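Local coordinates for single-stranded-DNA-specific exonuclease RecJ (Thermus thermophilus, PDB 2ZXR), which degrades single-stranded DNA in the 5' to 3' direction as a divalent-metal-dependent exonuclease with no detectable activity on single-stranded RNA, at residues I272-R277 with A308-L313; R249-A254 with G301-L306; Y81-L86 with R267-I272; A316-L321 with A348-E353. All coordinates share one frame; numbering follows the deposited sequence.

Overall arrangement
The long helix 293-321 runs through contacts 1, 2 and 4, whose centres follow it from the metal-binding half of the core toward the DHHA1 domain. Contact 2 packs 301-306 against 249-254, contact 1 packs 308-313 against 272-277, and contact 4 carries the helix end, 316-321, onto 348-353. Contact 3 shares Ile272 with contact 1 and joins helix 261-277 to the start of helix 83-98, with Asp82 at its N-cap and Asp84 in its first turn. Contacts 1 and 3 lie about 10 Å apart, centre to centre, and contacts 2 and 4 about 26 Å. Asp84 is one of the magnesium ligands; the Arg277 side chain of contact 1 stays about 12 Å from the metal.

Contact 1 (I272-R277 with A308-L313); sequences INAASR and ARRQTL
Arg310, on the long helix 293-321, meets Ala274 and Arg277 of the neighbouring helix 261-277 through its aliphatic stem. Its CB starts the contact, lying 4.0 Å from CB of Ala274; the small alanine lets the backbones come close, with 6.1 Å between CA of Ala274 and CA of Arg310. CG follows, placed beside the carbonyl carbon by a chi1 of -177°, and comes within 4.1 Å of CD of Arg277. From there the bends at chi2 and chi3 turn the guanidinium aside, toward the Asn307 end of the helix. The methyl of Ala274 then lies near the plane of that guanidinium, at its edge, while CG of Gln311, from the same helix, covers one face 3.8 Å above its centre. At the tip, NH2 bonds to Asn307 OD1 and NH1 forms a salt bridge with Glu314. Arg277, extended from CG to NE, passes Arg310 at a slant, the two guanidinium planes turned 52° apart. Ile346 of helix 341-355 touches both arginines. No hydrogen bond spans the segments, and NE of Arg277 stays 5.0 Å from NE of Arg310. The contact is therefore one of methyl and methylene groups, and the carboxylate of Glu314 would be expected to offset part of the like charge gathered at this helix junction.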
loop_
_atom_site.group_PDB
_atom_site.type_symbol
_atom_site.label_atom_id
_atom_site.label_comp_id
_atom_site.label_asym_id
_atom_site.label_seq_id
_atom_site.Cartn_x
_atom_site.Cartn_y
_atom_site.Cartn_z
ATOM N N ILE A 272 -11.428 -18.395 -2.354
ATOM C CA ILE A 272 -10.569 -19.546 -2.268
ATOM C C ILE A 272 -10.163 -19.770 -0.808
ATOM O O ILE A 272 -10.187 -20.907 -0.315
ATOM C CB ILE A 272 -9.279 -19.325 -3.125
ATOM C CG1 ILE A 272 -9.645 -19.273 -4.609
ATOM C CG2 ILE A 272 -8.269 -20.426 -2.838
ATOM C CD1 ILE A 272 -8.484 -18.941 -5.531
ATOM N N ASN A 273 -9.801 -18.687 -0.105
ATOM C CA ASN A 273 -9.368 -18.841 1.284
ATOM C C ASN A 273 -10.471 -19.323 2.200
ATOM O O ASN A 273 -10.203 -20.052 3.144
ATOM C CB ASN A 273 -8.782 -17.533 1.861
ATOM C CG ASN A 273 -7.428 -17.178 1.258
ATOM O OD1 ASN A 273 -6.659 -18.057 0.861
ATOM N ND2 ASN A 273 -7.125 -15.896 1.205
ATOM N N ALA A 274 -11.703 -18.911 1.927
ATOM C CA ALA A 274 -12.837 -19.306 2.756
ATOM C C ALA A 274 -13.030 -20.809 2.742
ATOM O O ALA A 274 -13.404 -21.389 3.753
ATOM C CB ALA A 274 -14.125 -18.619 2.274
ATOM N N ALA A 275 -12.794 -21.431 1.586
ATOM C CA ALA A 275 -12.963 -22.878 1.447
ATOM C C ALA A 275 -12.008 -23.566 2.392
ATOM O O ALA A 275 -12.368 -24.492 3.125
ATOM C CB ALA A 275 -12.674 -23.325 0.001
ATOM N N SER A 276 -10.779 -23.091 2.380
ATOM C CA SER A 276 -9.772 -23.661 3.237
ATOM C C SER A 276 -10.038 -23.351 4.709
ATOM O O SER A 276 -9.983 -24.255 5.538
ATOM C CB SER A 276 -8.393 -23.149 2.822
ATOM O OG SER A 276 -7.414 -23.620 3.725
ATOM N N ARG A 277 -10.327 -22.090 5.039
ATOM C CA ARG A 277 -10.575 -21.718 6.427
ATOM C C ARG A 277 -11.741 -22.543 6.960
ATOM O O ARG A 277 -11.820 -22.799 8.146
ATOM C CB ARG A 277 -10.942 -20.230 6.577
ATOM C CG ARG A 277 -9.974 -19.174 6.006
ATOM C CD ARG A 277 -10.781 -17.838 5.775
ATOM N NE ARG A 277 -10.066 -16.760 5.074
ATOM C CZ ARG A 277 -8.931 -16.198 5.506
ATOM N NH1 ARG A 277 -8.383 -16.607 6.641
ATOM N NH2 ARG A 277 -8.331 -15.239 4.801
ATOM N N ALA A 308 -19.785 -16.878 1.869
ATOM C CA ALA A 308 -20.936 -16.247 2.523
ATOM C C ALA A 308 -21.021 -16.744 3.967
ATOM O O ALA A 308 -21.408 -16.001 4.876
ATOM C CB ALA A 308 -22.247 -16.581 1.772
ATOM N N ARG A 309 -20.655 -18.006 4.176
ATOM C CA ARG A 309 -20.663 -18.583 5.517
ATOM C C ARG A 309 -19.548 -17.915 6.338
ATOM O O ARG A 309 -19.776 -17.457 7.449
ATOM C CB ARG A 309 -20.459 -20.098 5.430
ATOM C CG ARG A 309 -20.357 -20.847 6.771
ATOM C CD ARG A 309 -21.585 -20.623 7.676
ATOM N NE ARG A 309 -21.529 -21.473 8.867
ATOM C CZ ARG A 309 -22.295 -21.321 9.946
ATOM N NH1 ARG A 309 -23.192 -20.340 10.001
ATOM N NH2 ARG A 309 -22.163 -22.145 10.981
ATOM N N ARG A 310 -18.349 -17.842 5.775
ATOM C CA ARG A 310 -17.224 -17.208 6.447
ATOM C C ARG A 310 -17.626 -15.775 6.832
ATOM O O ARG A 310 -17.376 -15.328 7.955
ATOM C CB ARG A 310 -15.996 -17.196 5.518
ATOM C CG ARG A 310 -14.690 -16.619 6.120
ATOM C CD ARG A 310 -14.577 -15.097 5.881
ATOM N NE ARG A 310 -14.609 -14.730 4.454
ATOM C CZ ARG A 310 -14.519 -13.479 3.999
ATOM N NH1 ARG A 310 -14.384 -12.467 4.847
ATOM N NH2 ARG A 310 -14.588 -13.223 2.699
ATOM N N GLN A 311 -18.274 -15.072 5.898
ATOM C CA GLN A 311 -18.683 -13.697 6.143
ATOM C C GLN A 311 -19.666 -13.588 7.285
ATOM O O GLN A 311 -19.544 -12.698 8.113
ATOM C CB GLN A 311 -19.302 -13.091 4.884
ATOM C CG GLN A 311 -18.254 -12.635 3.889
ATOM C CD GLN A 311 -18.818 -12.407 2.493
ATOM O OE1 GLN A 311 -18.253 -11.651 1.704
ATOM N NE2 GLN A 311 -19.928 -13.072 2.183
ATOM N N THR A 312 -20.629 -14.504 7.319
ATOM C CA THR A 312 -21.647 -14.525 8.347
ATOM C C THR A 312 -21.039 -14.757 9.715
ATOM O O THR A 312 -21.309 -14.004 10.641
ATOM C CB THR A 312 -22.695 -15.612 8.064
ATOM O OG1 THR A 312 -23.242 -15.396 6.755
ATOM C CG2 THR A 312 -23.825 -15.553 9.110
ATOM N N LEU A 313 -20.219 -15.791 9.847
ATOM C CA LEU A 313 -19.557 -16.084 11.123
ATOM C C LEU A 313 -18.672 -14.914 11.566
ATOM O O LEU A 313 -18.699 -14.506 12.737
ATOM C CB LEU A 313 -18.692 -17.339 11.006
ATOM C CG LEU A 313 -19.438 -18.653 10.791
ATOM C CD1 LEU A 313 -18.454 -19.765 10.359
ATOM C CD2 LEU A 313 -20.150 -19.045 12.108
#

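Contact 2 (R249-A254 with G301-L306); sequences RLLAEA and GELHRL
Segments 249-254 (of helix 246-254) and 301-306 (of helix 293-321) run in broadly the same direction, their axes 11.2 Å apart at closest approach and crossing at -52°. At that spacing side chains bridge the gap, and even the nearest backbone pair, CA of Leu251 and CA of Leu303, is 8.8 Å apart. Leu251 reaches out with its CG anti to the backbone N (chi1 177°), which brings CD2 to 4.1 Å from CD1 of Leu303. The two leucines cross at about a right angle, one branch of each doing the touching. One turn along, Ala254 CB meets the rim of the His304 imidazole: it lies in the ring plane, 3.5 Å from CE1, with NE2 only slightly farther at 3.6 Å. The methyl thus faces the edge of the ring and does not stack on it. CD1 of Leu251 approaches the same ring obliquely, at 4.5 Å from NE2. Leu287 of helix 281-289 touches both leucines, and Leu251 also packs on Ile268 and Ile272 of helix 261-277, so the leucine pair belongs to a hydrophobic core shared by four helices. Arg249 NE bonds Glu253 OE2 at 3.0 Å within its own helix, and Glu302 forms a salt bridge with Lys283 of helix 281-289. Between the two segments there is neither hydrogen bond nor salt bridge. Cohesion here is by apolar packing, leucine on leucine inside and methyl on imidazole edge nearer the surface.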
loop_
_atom_site.group_PDB
_atom_site.type_symbol
_atom_site.label_atom_id
_atom_site.label_comp_id
_atom_site.label_asym_id
_atom_site.label_seq_id
_atom_site.Cartn_x
_atom_site.Cartn_y
_atom_site.Cartn_z
ATOM N N ARG A 249 -10.923 -18.843 -14.684
ATOM C CA ARG A 249 -11.611 -17.883 -15.531
ATOM C C ARG A 249 -13.051 -17.665 -15.015
ATOM O O ARG A 249 -13.505 -16.544 -14.870
ATOM C CB ARG A 249 -11.631 -18.381 -16.984
ATOM C CG ARG A 249 -12.498 -17.539 -17.874
ATOM C CD ARG A 249 -12.449 -17.996 -19.314
ATOM N NE ARG A 249 -13.543 -17.385 -20.064
ATOM C CZ ARG A 249 -13.767 -17.577 -21.359
ATOM N NH1 ARG A 249 -12.961 -18.371 -22.065
ATOM N NH2 ARG A 249 -14.800 -16.976 -21.940
ATOM N N LEU A 250 -13.750 -18.749 -14.714
ATOM C CA LEU A 250 -15.122 -18.668 -14.216
ATOM C C LEU A 250 -15.195 -17.991 -12.831
ATOM O O LEU A 250 -16.119 -17.231 -12.556
ATOM C CB LEU A 250 -15.726 -20.088 -14.171
ATOM C CG LEU A 250 -16.993 -20.468 -14.980
ATOM C CD1 LEU A 250 -16.992 -19.857 -16.388
ATOM C CD2 LEU A 250 -17.101 -22.020 -15.050
ATOM N N LEU A 251 -14.240 -18.257 -11.945
ATOM C CA LEU A 251 -14.313 -17.595 -10.644
ATOM C C LEU A 251 -14.134 -16.091 -10.885
ATOM O O LEU A 251 -14.869 -15.271 -10.324
ATOM C CB LEU A 251 -13.226 -18.109 -9.702
ATOM C CG LEU A 251 -13.121 -17.463 -8.317
ATOM C CD1 LEU A 251 -14.489 -17.471 -7.590
ATOM C CD2 LEU A 251 -12.085 -18.261 -7.507
ATOM N N ALA A 252 -13.171 -15.737 -11.741
ATOM C CA ALA A 252 -12.906 -14.330 -12.060
ATOM C C ALA A 252 -14.150 -13.639 -12.648
ATOM O O ALA A 252 -14.520 -12.549 -12.218
ATOM C CB ALA A 252 -11.744 -14.229 -13.021
ATOM N N GLU A 253 -14.792 -14.258 -13.632
ATOM C CA GLU A 253 -15.987 -13.634 -14.220
ATOM C C GLU A 253 -17.109 -13.498 -13.190
ATOM O O GLU A 253 -17.789 -12.475 -13.153
ATOM C CB GLU A 253 -16.488 -14.445 -15.402
ATOM C CG GLU A 253 -15.445 -14.597 -16.481
ATOM C CD GLU A 253 -15.909 -15.452 -17.646
ATOM O OE1 GLU A 253 -16.916 -16.181 -17.490
ATOM O OE2 GLU A 253 -15.253 -15.393 -18.713
ATOM N N ALA A 254 -17.273 -14.511 -12.345
ATOM C CA ALA A 254 -18.317 -14.495 -11.312
ATOM C C ALA A 254 -18.218 -13.243 -10.464
ATOM O O ALA A 254 -19.239 -12.680 -10.064
ATOM C CB ALA A 254 -18.214 -15.745 -10.389
ATOM N N GLY A 301 -20.041 -21.967 -7.498
ATOM C CA GLY A 301 -21.218 -21.777 -6.658
ATOM C C GLY A 301 -20.898 -22.186 -5.225
ATOM O O GLY A 301 -21.258 -21.509 -4.255
ATOM N N GLU A 302 -20.201 -23.306 -5.081
ATOM C CA GLU A 302 -19.816 -23.784 -3.756
ATOM C C GLU A 302 -18.880 -22.771 -3.032
ATOM O O GLU A 302 -19.071 -22.467 -1.858
ATOM C CB GLU A 302 -19.117 -25.139 -3.891
ATOM C CG GLU A 302 -19.081 -25.960 -2.640
ATOM C CD GLU A 302 -20.348 -26.786 -2.467
ATOM O OE1 GLU A 302 -21.458 -26.200 -2.460
ATOM O OE2 GLU A 302 -20.232 -28.027 -2.347
ATOM N N LEU A 303 -17.860 -22.267 -3.716
ATOM C CA LEU A 303 -16.971 -21.298 -3.065
ATOM C C LEU A 303 -17.788 -20.064 -2.656
ATOM O O LEU A 303 -17.522 -19.474 -1.610
ATOM C CB LEU A 303 -15.816 -20.847 -3.969
ATOM C CG LEU A 303 -14.712 -21.785 -4.474
ATOM C CD1 LEU A 303 -13.446 -20.966 -4.688
ATOM C CD2 LEU A 303 -14.442 -22.922 -3.484
ATOM N N HIS A 304 -18.768 -19.665 -3.467
ATOM C CA HIS A 304 -19.588 -18.502 -3.095
ATOM C C HIS A 304 -20.325 -18.761 -1.785
ATOM O O HIS A 304 -20.439 -17.867 -0.940
ATOM C CB HIS A 304 -20.605 -18.173 -4.180
ATOM C CG HIS A 304 -19.997 -17.547 -5.395
ATOM N ND1 HIS A 304 -20.638 -17.503 -6.618
ATOM C CD2 HIS A 304 -18.821 -16.898 -5.561
ATOM C CE1 HIS A 304 -19.882 -16.842 -7.480
ATOM N NE2 HIS A 304 -18.775 -16.463 -6.861
ATOM N N ARG A 305 -20.798 -19.996 -1.610
ATOM C CA ARG A 305 -21.508 -20.360 -0.408
ATOM C C ARG A 305 -20.579 -20.392 0.798
ATOM O O ARG A 305 -20.931 -19.925 1.876
ATOM C CB ARG A 305 -22.173 -21.724 -0.567
ATOM C CG ARG A 305 -23.220 -21.955 0.509
ATOM C CD ARG A 305 -23.420 -23.426 0.807
ATOM N NE ARG A 305 -22.212 -24.015 1.369
ATOM C CZ ARG A 305 -21.651 -25.118 0.900
ATOM N NH1 ARG A 305 -22.211 -25.732 -0.132
ATOM N NH2 ARG A 305 -20.541 -25.598 1.455
ATOM N N LEU A 306 -19.387 -20.948 0.623
ATOM C CA LEU A 306 -18.445 -21.007 1.732
ATOM C C LEU A 306 -18.028 -19.590 2.169
ATOM O O LEU A 306 -17.911 -19.304 3.367
ATOM C CB LEU A 306 -17.211 -21.828 1.337
ATOM C CG LEU A 306 -17.470 -23.336 1.260
ATOM C CD1 LEU A 306 -16.454 -23.976 0.332
ATOM C CD2 LEU A 306 -17.423 -23.962 2.691
#

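Contact 3 (Y81-L86 with R267-I272); sequences YDADGL and RIAPRI. With MG (magnesium ion), chain B.
This contact backs the DHH-family metal site of RecJ: the loop after strand 74-78 turns into helix 83-98, and the first turn of that helix packs on helix 261-277. Ala83 and Leu86, one turn apart, both meet CG2 of Ile272. That methyl lies 3.8 Å from CA of Ala83 and 3.8 Å from CD1 of Leu86; chi1 of -67° sets CG1 beside the backbone N and leaves CG2 anti to it, directed at the two residues. Leu86 and Ile272 lie alongside, pointing opposite ways. CB of Ala83 also faces CB of Ala269 at 4.4 Å. Asp82 and Asp84 face the metal site. Asp82 caps the helix, its OD2 accepting from Gly85 N at 3.1 Å in a nearly straight bond (169°), while its OD1 takes a hydrogen bond from a water that is itself a magnesium ligand. Asp84, pointing away from helix 261-277, binds magnesium directly through OD2 at 2.3 Å. Asp136, His160, His161 and Asp221 complete the protein ligands, and Thr186, Gly187 and Ala188 hold the Asp84 carboxylate in place by hydrogen bonds. One side of the first turn thus carries the magnesium ligand Asp84, and the other is apolar. Asn273 OD1 accepts from Ala83 N at the helix start, and Ser276 OG bonds Tyr81 O in the loop before it. Helix 281-289 covers Leu86 and Ile272 through Ala284, helix 246-254 touches Ile272 through Leu251, and helix 293-321 packs along Pro270 and Arg271.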
loop_
_atom_site.group_PDB
_atom_site.type_symbol
_atom_site.label_atom_id
_atom_site.label_comp_id
_atom_site.label_asym_id
_atom_site.label_seq_id
_atom_site.Cartn_x
_atom_site.Cartn_y
_atom_site.Cartn_z
ATOM N N TYR A 81 -3.179 -24.678 2.646
ATOM C CA TYR A 81 -3.543 -23.775 3.710
ATOM C C TYR A 81 -4.326 -22.534 3.271
ATOM O O TYR A 81 -5.260 -22.107 3.959
ATOM C CB TYR A 81 -2.293 -23.331 4.462
ATOM C CG TYR A 81 -2.639 -22.521 5.680
ATOM C CD1 TYR A 81 -3.060 -23.146 6.861
ATOM C CD2 TYR A 81 -2.619 -21.121 5.637
ATOM C CE1 TYR A 81 -3.453 -22.398 7.965
ATOM C CE2 TYR A 81 -3.018 -20.363 6.739
ATOM C CZ TYR A 81 -3.432 -21.008 7.895
ATOM O OH TYR A 81 -3.833 -20.261 8.976
ATOM N N ASP A 82 -3.942 -21.963 2.132
ATOM C CA ASP A 82 -4.565 -20.739 1.640
ATOM C C ASP A 82 -4.351 -20.646 0.141
ATOM O O ASP A 82 -3.753 -21.551 -0.448
ATOM C CB ASP A 82 -3.947 -19.529 2.357
ATOM C CG ASP A 82 -2.424 -19.479 2.226
ATOM O OD1 ASP A 82 -1.779 -18.712 2.976
ATOM O OD2 ASP A 82 -1.853 -20.206 1.380
ATOM N N ALA A 83 -4.816 -19.558 -0.467
ATOM C CA ALA A 83 -4.721 -19.380 -1.912
ATOM C C ALA A 83 -3.313 -19.547 -2.491
ATOM O O ALA A 83 -3.151 -20.097 -3.578
ATOM C CB ALA A 83 -5.290 -18.013 -2.315
ATOM N N ASP A 84 -2.313 -19.063 -1.767
ATOM C CA ASP A 84 -0.929 -19.173 -2.207
ATOM C C ASP A 84 -0.527 -20.663 -2.302
ATOM O O ASP A 84 0.057 -21.090 -3.293
ATOM C CB ASP A 84 -0.008 -18.415 -1.228
ATOM C CG ASP A 84 1.406 -18.220 -1.777
ATOM O OD1 ASP A 84 1.567 -18.112 -3.014
ATOM O OD2 ASP A 84 2.360 -18.145 -0.967
ATOM N N GLY A 85 -0.821 -21.448 -1.267
ATOM C CA GLY A 85 -0.491 -22.866 -1.311
ATOM C C GLY A 85 -1.328 -23.625 -2.350
ATOM O O GLY A 85 -0.816 -24.499 -3.067
ATOM N N LEU A 86 -2.613 -23.304 -2.446
ATOM C CA LEU A 86 -3.472 -23.986 -3.403
ATOM C C LEU A 86 -3.143 -23.688 -4.866
ATOM O O LEU A 86 -3.176 -24.607 -5.712
ATOM C CB LEU A 86 -4.940 -23.670 -3.132
ATOM C CG LEU A 86 -5.502 -24.246 -1.833
ATOM C CD1 LEU A 86 -6.877 -23.664 -1.555
ATOM C CD2 LEU A 86 -5.603 -25.757 -1.951
ATOM N N ARG A 267 -11.750 -10.098 -4.025
ATOM C CA ARG A 267 -12.865 -10.921 -4.496
ATOM C C ARG A 267 -12.521 -12.359 -4.829
ATOM O O ARG A 267 -13.248 -13.289 -4.462
ATOM C CB ARG A 267 -13.531 -10.242 -5.701
ATOM C CG ARG A 267 -14.099 -8.879 -5.323
ATOM C CD ARG A 267 -14.714 -8.105 -6.488
ATOM N NE ARG A 267 -15.548 -7.044 -5.925
ATOM C CZ ARG A 267 -15.749 -5.858 -6.479
ATOM N NH1 ARG A 267 -15.169 -5.546 -7.642
ATOM N NH2 ARG A 267 -16.538 -4.983 -5.867
ATOM N N ILE A 268 -11.405 -12.556 -5.498
ATOM C CA ILE A 268 -11.026 -13.899 -5.868
ATOM C C ILE A 268 -10.372 -14.695 -4.738
ATOM O O ILE A 268 -10.862 -15.757 -4.355
ATOM C CB ILE A 268 -10.118 -13.873 -7.110
ATOM C CG1 ILE A 268 -10.901 -13.260 -8.283
ATOM C CG2 ILE A 268 -9.637 -15.280 -7.450
ATOM C CD1 ILE A 268 -10.133 -13.209 -9.625
ATOM N N ALA A 269 -9.282 -14.184 -4.192
ATOM C CA ALA A 269 -8.588 -14.897 -3.144
ATOM C C ALA A 269 -9.453 -15.195 -1.920
ATOM O O ALA A 269 -9.351 -16.270 -1.348
ATOM C CB ALA A 269 -7.333 -14.137 -2.733
ATOM N N PRO A 270 -10.283 -14.233 -1.477
ATOM C CA PRO A 270 -11.115 -14.531 -0.303
ATOM C C PRO A 270 -12.033 -15.732 -0.511
ATOM O O PRO A 270 -12.296 -16.474 0.443
ATOM C CB PRO A 270 -11.892 -13.233 -0.081
ATOM C CG PRO A 270 -10.886 -12.200 -0.524
ATOM C CD PRO A 270 -10.357 -12.803 -1.819
ATOM N N ARG A 271 -12.538 -15.931 -1.730
ATOM C CA ARG A 271 -13.424 -17.083 -1.984
ATOM C C ARG A 271 -12.642 -18.393 -1.822
ATOM O O ARG A 271 -13.125 -19.370 -1.244
ATOM C CB ARG A 271 -13.990 -17.058 -3.393
ATOM C CG ARG A 271 -15.396 -16.564 -3.513
ATOM C CD ARG A 271 -15.451 -15.070 -3.541
ATOM N NE ARG A 271 -16.780 -14.594 -3.912
ATOM C CZ ARG A 271 -17.117 -13.311 -3.934
ATOM N NH1 ARG A 271 -16.225 -12.395 -3.623
ATOM N NH2 ARG A 271 -18.352 -12.949 -4.216
ATOM N N ILE A 272 -11.428 -18.395 -2.354
ATOM C CA ILE A 272 -10.569 -19.546 -2.268
ATOM C C ILE A 272 -10.163 -19.770 -0.808
ATOM O O ILE A 272 -10.187 -20.907 -0.315
ATOM C CB ILE A 272 -9.279 -19.325 -3.125
ATOM C CG1 ILE A 272 -9.645 -19.273 -4.609
ATOM C CG2 ILE A 272 -8.269 -20.426 -2.838
ATOM C CD1 ILE A 272 -8.484 -18.941 -5.531
HETATM MG MG MG B . 2.606 -17.718 1.285
HETATM O O HOH W 1 0.353 -17.365 1.830
#

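Contact 4 (A316-L321 with A348-E353); sequences AMLRKL and ASRILE
Arg350 is the first residue of 348-353 to meet the end of helix 293-321, and Ile351, next in sequence, makes the closer contact. The two segments run in a similar direction, their axes crossing at -42° and 10.5 Å apart. The guanidinium of Arg350 turns a face to Leu318, whose CG lies over it, 4.5 Å from CZ. Its NH1 forms salt bridges with Glu314 and Glu315, a turn earlier on the leucine's own helix, which anchors one end of the guanidinium. Ile351 then spans both leucines. Its CG1, set beside the backbone N by a chi1 of -68°, lies 3.7 Å from CD2 of Leu318, and the extended chain carries CD1 on to CB of Leu321 at 4.1 Å. Val359 of strand 359-363 touches Ile351, tying this helix pair to the DHHA1 sheet, and Val347 adds to the cover of Leu318. With no hydrogen bond directly between the segments, the join is an apolar seam edged by one arginine, whose charge is answered by carboxylates just before 316-321.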
loop_
_atom_site.group_PDB
_atom_site.type_symbol
_atom_site.label_atom_id
_atom_site.label_comp_id
_atom_site.label_asym_id
_atom_site.label_seq_id
_atom_site.Cartn_x
_atom_site.Cartn_y
_atom_site.Cartn_z
ATOM N N ALA A 316 -20.755 -12.063 12.847
ATOM C CA ALA A 316 -21.291 -12.340 14.175
ATOM C C ALA A 316 -20.177 -12.281 15.248
ATOM O O ALA A 316 -20.404 -11.783 16.344
ATOM C CB ALA A 316 -21.995 -13.718 14.220
ATOM N N MET A 317 -18.973 -12.763 14.940
ATOM C CA MET A 317 -17.912 -12.709 15.938
ATOM C C MET A 317 -17.487 -11.277 16.245
ATOM O O MET A 317 -17.346 -10.887 17.415
ATOM C CB MET A 317 -16.685 -13.508 15.493
ATOM C CG MET A 317 -15.608 -13.557 16.559
ATOM S SD MET A 317 -14.179 -14.523 16.064
ATOM C CE MET A 317 -14.854 -16.193 16.238
ATOM N N LEU A 318 -17.270 -10.500 15.188
ATOM C CA LEU A 318 -16.868 -9.107 15.328
ATOM C C LEU A 318 -17.983 -8.336 16.065
ATOM O O LEU A 318 -17.714 -7.531 16.949
ATOM C CB LEU A 318 -16.604 -8.514 13.944
ATOM C CG LEU A 318 -16.009 -7.121 13.714
ATOM C CD1 LEU A 318 -17.137 -6.127 13.735
ATOM C CD2 LEU A 318 -14.943 -6.768 14.749
ATOM N N ARG A 319 -19.239 -8.605 15.725
ATOM C CA ARG A 319 -20.328 -7.915 16.394
ATOM C C ARG A 319 -20.256 -8.188 17.899
ATOM O O ARG A 319 -20.421 -7.279 18.707
ATOM C CB ARG A 319 -21.671 -8.368 15.836
ATOM C CG ARG A 319 -22.833 -7.626 16.449
ATOM C CD ARG A 319 -24.176 -8.006 15.825
ATOM N NE ARG A 319 -25.263 -7.250 16.455
ATOM C CZ ARG A 319 -25.590 -5.989 16.169
ATOM N NH1 ARG A 319 -24.929 -5.301 15.243
ATOM N NH2 ARG A 319 -26.588 -5.418 16.823
ATOM N N LYS A 320 -19.989 -9.432 18.280
ATOM C CA LYS A 320 -19.880 -9.767 19.702
ATOM C C LYS A 320 -18.605 -9.270 20.380
ATOM O O LYS A 320 -18.616 -8.879 21.550
ATOM C CB LYS A 320 -19.918 -11.271 19.912
ATOM C CG LYS A 320 -19.638 -11.655 21.367
ATOM C CD LYS A 320 -19.430 -13.139 21.511
ATOM C CE LYS A 320 -20.595 -13.916 20.941
ATOM N NZ LYS A 320 -20.296 -15.380 20.980
ATOM N N LEU A 321 -17.499 -9.305 19.654
ATOM C CA LEU A 321 -16.217 -8.920 20.234
ATOM C C LEU A 321 -15.827 -7.451 20.197
ATOM O O LEU A 321 -15.325 -6.933 21.176
ATOM C CB LEU A 321 -15.099 -9.769 19.605
ATOM C CG LEU A 321 -14.685 -11.078 20.297
ATOM C CD1 LEU A 321 -15.846 -11.726 21.059
ATOM C CD2 LEU A 321 -14.111 -12.029 19.249
ATOM N N ALA A 348 -9.691 -10.433 14.146
ATOM C CA ALA A 348 -8.616 -9.777 14.887
ATOM C C ALA A 348 -8.054 -8.588 14.089
ATOM O O ALA A 348 -7.818 -7.521 14.653
ATOM C CB ALA A 348 -7.502 -10.771 15.188
ATOM N N SER A 349 -7.822 -8.768 12.783
ATOM C CA SER A 349 -7.285 -7.671 11.972
ATOM C C SER A 349 -8.296 -6.530 11.928
ATOM O O SER A 349 -7.940 -5.347 12.005
ATOM C CB SER A 349 -6.990 -8.138 10.542
ATOM O OG SER A 349 -5.907 -9.056 10.523
ATOM N N ARG A 350 -9.568 -6.885 11.802
ATOM C CA ARG A 350 -10.581 -5.848 11.767
ATOM C C ARG A 350 -10.627 -5.090 13.094
ATOM O O ARG A 350 -10.842 -3.883 13.114
ATOM C CB ARG A 350 -11.937 -6.451 11.400
ATOM C CG ARG A 350 -11.995 -6.881 9.925
ATOM C CD ARG A 350 -13.367 -7.422 9.557
ATOM N NE ARG A 350 -14.373 -6.367 9.518
ATOM C CZ ARG A 350 -15.662 -6.568 9.262
ATOM N NH1 ARG A 350 -16.113 -7.799 9.027
ATOM N NH2 ARG A 350 -16.494 -5.534 9.212
ATOM N N ILE A 351 -10.394 -5.776 14.207
ATOM C CA ILE A 351 -10.399 -5.075 15.494
ATOM C C ILE A 351 -9.175 -4.191 15.604
ATOM O O ILE A 351 -9.247 -3.055 16.067
ATOM C CB ILE A 351 -10.421 -6.056 16.687
ATOM C CG1 ILE A 351 -11.770 -6.774 16.705
ATOM C CG2 ILE A 351 -10.164 -5.286 18.005
ATOM C CD1 ILE A 351 -11.944 -7.837 17.801
ATOM N N LEU A 352 -8.036 -4.723 15.198
ATOM C CA LEU A 352 -6.812 -3.957 15.248
ATOM C C LEU A 352 -6.956 -2.672 14.428
ATOM O O LEU A 352 -6.404 -1.620 14.788
ATOM C CB LEU A 352 -5.664 -4.789 14.692
ATOM C CG LEU A 352 -4.308 -4.112 14.498
ATOM C CD1 LEU A 352 -3.210 -5.136 14.706
ATOM C CD2 LEU A 352 -4.226 -3.474 13.098
ATOM N N GLU A 353 -7.717 -2.744 13.340
ATOM C CA GLU A 353 -7.852 -1.574 12.479
ATOM C C GLU A 353 -8.769 -0.495 13.042
ATOM O O GLU A 353 -8.578 0.686 12.790
ATOM C CB GLU A 353 -8.339 -2.004 11.094
ATOM C CG GLU A 353 -7.923 -1.053 10.003
ATOM C CD GLU A 353 -6.405 -0.920 9.871
ATOM O OE1 GLU A 353 -5.929 0.247 9.849
ATOM O OE2 GLU A 353 -5.697 -1.965 9.785
#